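Local coordinates for foldase protein PrsA (Bacillus subtilis, PDB 4WO7), which helps secreted proteins fold outside the cell membrane after translocation and has peptidyl-prolyl cis-trans isomerase activity, at residues 193-197 and 198-202; 130-133 and 134-137. All blocks are in the same frame, centred on the assembly; numbering follows the deposited sequence.

In the fold
Both contacts are local and lie within the parvulin-type prolyl isomerase domain, and along the chain they come in series, neither nesting in nor crossing the other. Interaction 2 comes first, in the opening two turns of helix 130-142, which follows strand 119-127. Interaction 1 comes later, where strands 194-195 and 200-207 fold back on each other in a beta hairpin and close its short connecting loop. Strand 200-207 lies between 194-195 and 119-127 in the four-stranded antiparallel sheet. In space the two meet, about 11 Å between centres: Ile202 packs on Ala133, Val136 and Glu137, and Tyr200 on Lys130, joining hairpin to helix.

Interaction 1 (193-197 and 198-202); sequences PVKTQ and YGYHI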
# COMPACT_ATOMS: atom_id res chain seq x y z
N PRO A 193 11.50 35.16 11.45
CA PRO A 193 12.01 33.95 10.79
C PRO A 193 12.61 32.93 11.77
O PRO A 193 13.47 33.28 12.58
CB PRO A 193 13.07 34.50 9.84
CG PRO A 193 12.59 35.88 9.52
CD PRO A 193 11.94 36.39 10.77
N VAL A 194 12.14 31.69 11.68
CA VAL A 194 12.59 30.61 12.56
C VAL A 194 13.37 29.57 11.78
O VAL A 194 12.81 28.83 10.98
CB VAL A 194 11.39 29.92 13.27
CG1 VAL A 194 11.85 28.70 14.07
CG2 VAL A 194 10.65 30.91 14.17
N LYS A 195 14.68 29.52 12.02
CA LYS A 195 15.57 28.59 11.34
C LYS A 195 15.37 27.16 11.84
O LYS A 195 15.38 26.91 13.04
CB LYS A 195 17.03 29.02 11.55
CG LYS A 195 18.08 28.02 11.05
CD LYS A 195 17.94 27.77 9.56
CE LYS A 195 18.98 26.79 9.05
NZ LYS A 195 18.73 26.42 7.63
N THR A 196 15.18 26.23 10.91
CA THR A 196 15.10 24.81 11.24
C THR A 196 15.75 23.95 10.16
O THR A 196 16.41 24.46 9.26
CB THR A 196 13.65 24.32 11.42
OG1 THR A 196 12.97 24.32 10.16
CG2 THR A 196 12.90 25.18 12.42
N GLN A 197 15.55 22.63 10.27
CA GLN A 197 16.14 21.70 9.33
C GLN A 197 15.60 21.95 7.93
O GLN A 197 16.32 21.89 6.94
CB GLN A 197 15.83 20.24 9.70
CG GLN A 197 16.29 19.79 11.07
CD GLN A 197 15.13 19.63 12.06
OE1 GLN A 197 13.96 19.78 11.71
NE2 GLN A 197 15.46 19.29 13.30
N TYR A 198 14.30 22.24 7.86
CA TYR A 198 13.60 22.37 6.59
C TYR A 198 13.86 23.73 5.95
O TYR A 198 13.74 23.88 4.74
CB TYR A 198 12.09 22.18 6.78
CG TYR A 198 11.69 21.07 7.74
CD1 TYR A 198 11.64 19.74 7.33
CD2 TYR A 198 11.33 21.36 9.05
CE1 TYR A 198 11.27 18.74 8.20
CE2 TYR A 198 10.95 20.36 9.93
CZ TYR A 198 10.92 19.05 9.50
OH TYR A 198 10.55 18.06 10.38
N GLY A 199 14.23 24.71 6.78
CA GLY A 199 14.53 26.04 6.29
C GLY A 199 14.14 27.11 7.29
O GLY A 199 14.34 26.94 8.50
N TYR A 200 13.59 28.21 6.79
CA TYR A 200 13.07 29.29 7.63
C TYR A 200 11.55 29.39 7.63
O TYR A 200 10.89 29.28 6.59
CB TYR A 200 13.64 30.65 7.21
CG TYR A 200 15.06 30.87 7.68
CD1 TYR A 200 16.14 30.36 6.98
CD2 TYR A 200 15.30 31.58 8.85
CE1 TYR A 200 17.43 30.57 7.43
CE2 TYR A 200 16.58 31.79 9.30
CZ TYR A 200 17.64 31.28 8.59
OH TYR A 200 18.92 31.50 9.06
N HIS A 201 11.01 29.58 8.83
CA HIS A 201 9.58 29.58 9.06
C HIS A 201 9.07 30.93 9.51
O HIS A 201 9.72 31.62 10.30
CB HIS A 201 9.21 28.55 10.13
CG HIS A 201 9.55 27.14 9.78
ND1 HIS A 201 8.59 26.15 9.71
CD2 HIS A 201 10.73 26.56 9.47
CE1 HIS A 201 9.17 25.01 9.37
NE2 HIS A 201 10.46 25.23 9.23
N ILE A 202 7.90 31.30 9.00
CA ILE A 202 7.11 32.36 9.59
C ILE A 202 5.86 31.70 10.15
O ILE A 202 5.04 31.19 9.41
CB ILE A 202 6.73 33.46 8.59
CG1 ILE A 202 7.97 34.27 8.20
CG2 ILE A 202 5.71 34.42 9.21
CD1 ILE A 202 7.79 35.10 6.95
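Lys195 lies across one face of the Tyr200 ring: its CD sits 3.9 Å from the ring centroid, close enough to the ring normal for a CH-pi contact. CG of Lys195 is anti to the backbone N (chi1 172°), and the bend at chi2 carries CD over the aromatic atoms. Near the same ring, Pro193 CB reaches Tyr200 CD2 at 3.8 Å. Val194 and His201 project to the other face of the sheet, with Val194 CB 4.1 Å from His201 CB. Here the imidazole swings along the hairpin to Thr196, whose side chain it crosses at about a right angle; His201 NE2 comes within 2.8 Å of Thr196 OG1, though the angle at the hydrogen, 120°, is far from straight and the hydrogen bond is weak.

The frame is an antiparallel beta hairpin in the four-stranded sheet of a parvulin-type (PpiC) isomerase domain, with Val194 and His201 as a hydrogen-bonded pair and Lys195 and Tyr200 as a non-hydrogen-bonded one. At the turn, Thr196 N donates to Gly199 O at 2.6 Å, nearly along the C=O axis. Gly199 adopts a positive phi (147°), at which a side chain would jam against the preceding carbonyl. At the tip of the turn the side chains of Gln197 and Tyr198 run alongside each other in the same direction, amide and ring planes almost perpendicular, with Gln197 OE1 3.5 Å from Tyr198 CE2. The His201 ring also meets those of His124 and Phe178, while Gln197 NE2 makes a weak hydrogen bond to Asp175 OD1.

Interaction 2 (130-133 and 134-137); sequences KKTA and EEVE
Lys130 and Glu134 are joined through the backbone by the first of four successive i to i+4 hydrogen bonds that run through residues 130-137, one continuous stretch of alpha-helix. Glu134 N donates to Lys130 O at 3.1 Å, followed by Glu135 N to Lys131 O, Val136 N to Thr132 O and Glu137 N to Ala133 O, the last the shortest at 2.7 Å.

Over this backbone the side chains of Lys131 and Glu134 run alongside each other in one direction and form a salt bridge of 2.9 Å between Lys131 NZ and Glu134 OE2. The ammonium approaches the syn side of that oxygen, 21° out of the carboxylate plane. Bends at chi2 and chi3 fold the lysine back toward the glutamate, bringing its CD and CE beside the same oxygen. Glu134 is extended beyond CG, and its CG passes 3.2 Å from Lys130 O. An alanine here would keep the backbone bond but is likely to leave the Lys131 ammonium without its carboxylate mate and its bent chain freer to swing away from the helix.

On another side of the helix, Val136 CG2 rests 3.3 Å from Thr132 O. Ala133 and Val136 are buried: Ala133 touches Val127, Tyr200 and Pro193, and Val136 touches Ile125, Ile202 and Tyr153 of helix 146-153. The arrangement is that of an amphipathic alpha-helix packed on the antiparallel sheet of a parvulin-type domain, with an i to i+3 salt bridge on its outer, more exposed side.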
# COMPACT_ATOMS: atom_id res chain seq x y z
N LYS A 130 17.07 33.24 4.53
CA LYS A 130 16.60 34.11 5.59
C LYS A 130 16.16 35.44 4.98
O LYS A 130 15.34 36.16 5.55
CB LYS A 130 17.70 34.38 6.64
CG LYS A 130 18.87 35.24 6.13
CD LYS A 130 19.82 35.69 7.24
CE LYS A 130 20.61 34.55 7.86
NZ LYS A 130 21.60 35.03 8.87
N LYS A 131 16.70 35.74 3.80
CA LYS A 131 16.37 36.97 3.10
C LYS A 131 15.03 36.80 2.39
O LYS A 131 14.27 37.76 2.24
CB LYS A 131 17.49 37.35 2.13
CG LYS A 131 18.87 37.31 2.78
CD LYS A 131 19.00 38.19 4.02
CE LYS A 131 18.92 39.68 3.75
NZ LYS A 131 19.10 40.44 5.02
N THR A 132 14.75 35.57 1.96
CA THR A 132 13.45 35.24 1.38
C THR A 132 12.37 35.38 2.44
O THR A 132 11.26 35.82 2.16
CB THR A 132 13.40 33.79 0.84
OG1 THR A 132 14.50 33.57 -0.06
CG2 THR A 132 12.08 33.51 0.10
N ALA A 133 12.72 35.02 3.67
CA ALA A 133 11.78 35.12 4.78
C ALA A 133 11.52 36.59 5.12
O ALA A 133 10.39 36.97 5.42
CB ALA A 133 12.31 34.37 5.98
N GLU A 134 12.57 37.41 5.06
CA GLU A 134 12.44 38.83 5.39
C GLU A 134 11.70 39.56 4.27
O GLU A 134 11.07 40.59 4.50
CB GLU A 134 13.81 39.46 5.62
CG GLU A 134 14.49 38.97 6.90
CD GLU A 134 15.90 39.50 7.07
OE1 GLU A 134 16.17 40.10 8.13
OE2 GLU A 134 16.75 39.27 6.18
N GLU A 135 11.78 39.01 3.06
CA GLU A 135 10.99 39.51 1.94
C GLU A 135 9.51 39.32 2.23
O GLU A 135 8.69 40.21 2.03
CB GLU A 135 11.36 38.78 0.65
CG GLU A 135 10.55 39.19 -0.57
CD GLU A 135 10.97 38.45 -1.83
OE1 GLU A 135 11.68 37.42 -1.71
OE2 GLU A 135 10.60 38.89 -2.94
N VAL A 136 9.19 38.13 2.73
CA VAL A 136 7.83 37.77 3.08
C VAL A 136 7.39 38.49 4.35
O VAL A 136 6.23 38.88 4.47
CB VAL A 136 7.69 36.24 3.28
CG1 VAL A 136 6.31 35.86 3.80
CG2 VAL A 136 8.01 35.52 1.99
N GLU A 137 8.32 38.67 5.28
CA GLU A 137 8.02 39.39 6.51
C GLU A 137 7.61 40.82 6.16
O GLU A 137 6.70 41.38 6.78
CB GLU A 137 9.23 39.39 7.45
CG GLU A 137 8.88 39.79 8.87
CD GLU A 137 8.02 38.77 9.58
OE1 GLU A 137 8.35 37.56 9.52
OE2 GLU A 137 7.00 39.16 10.18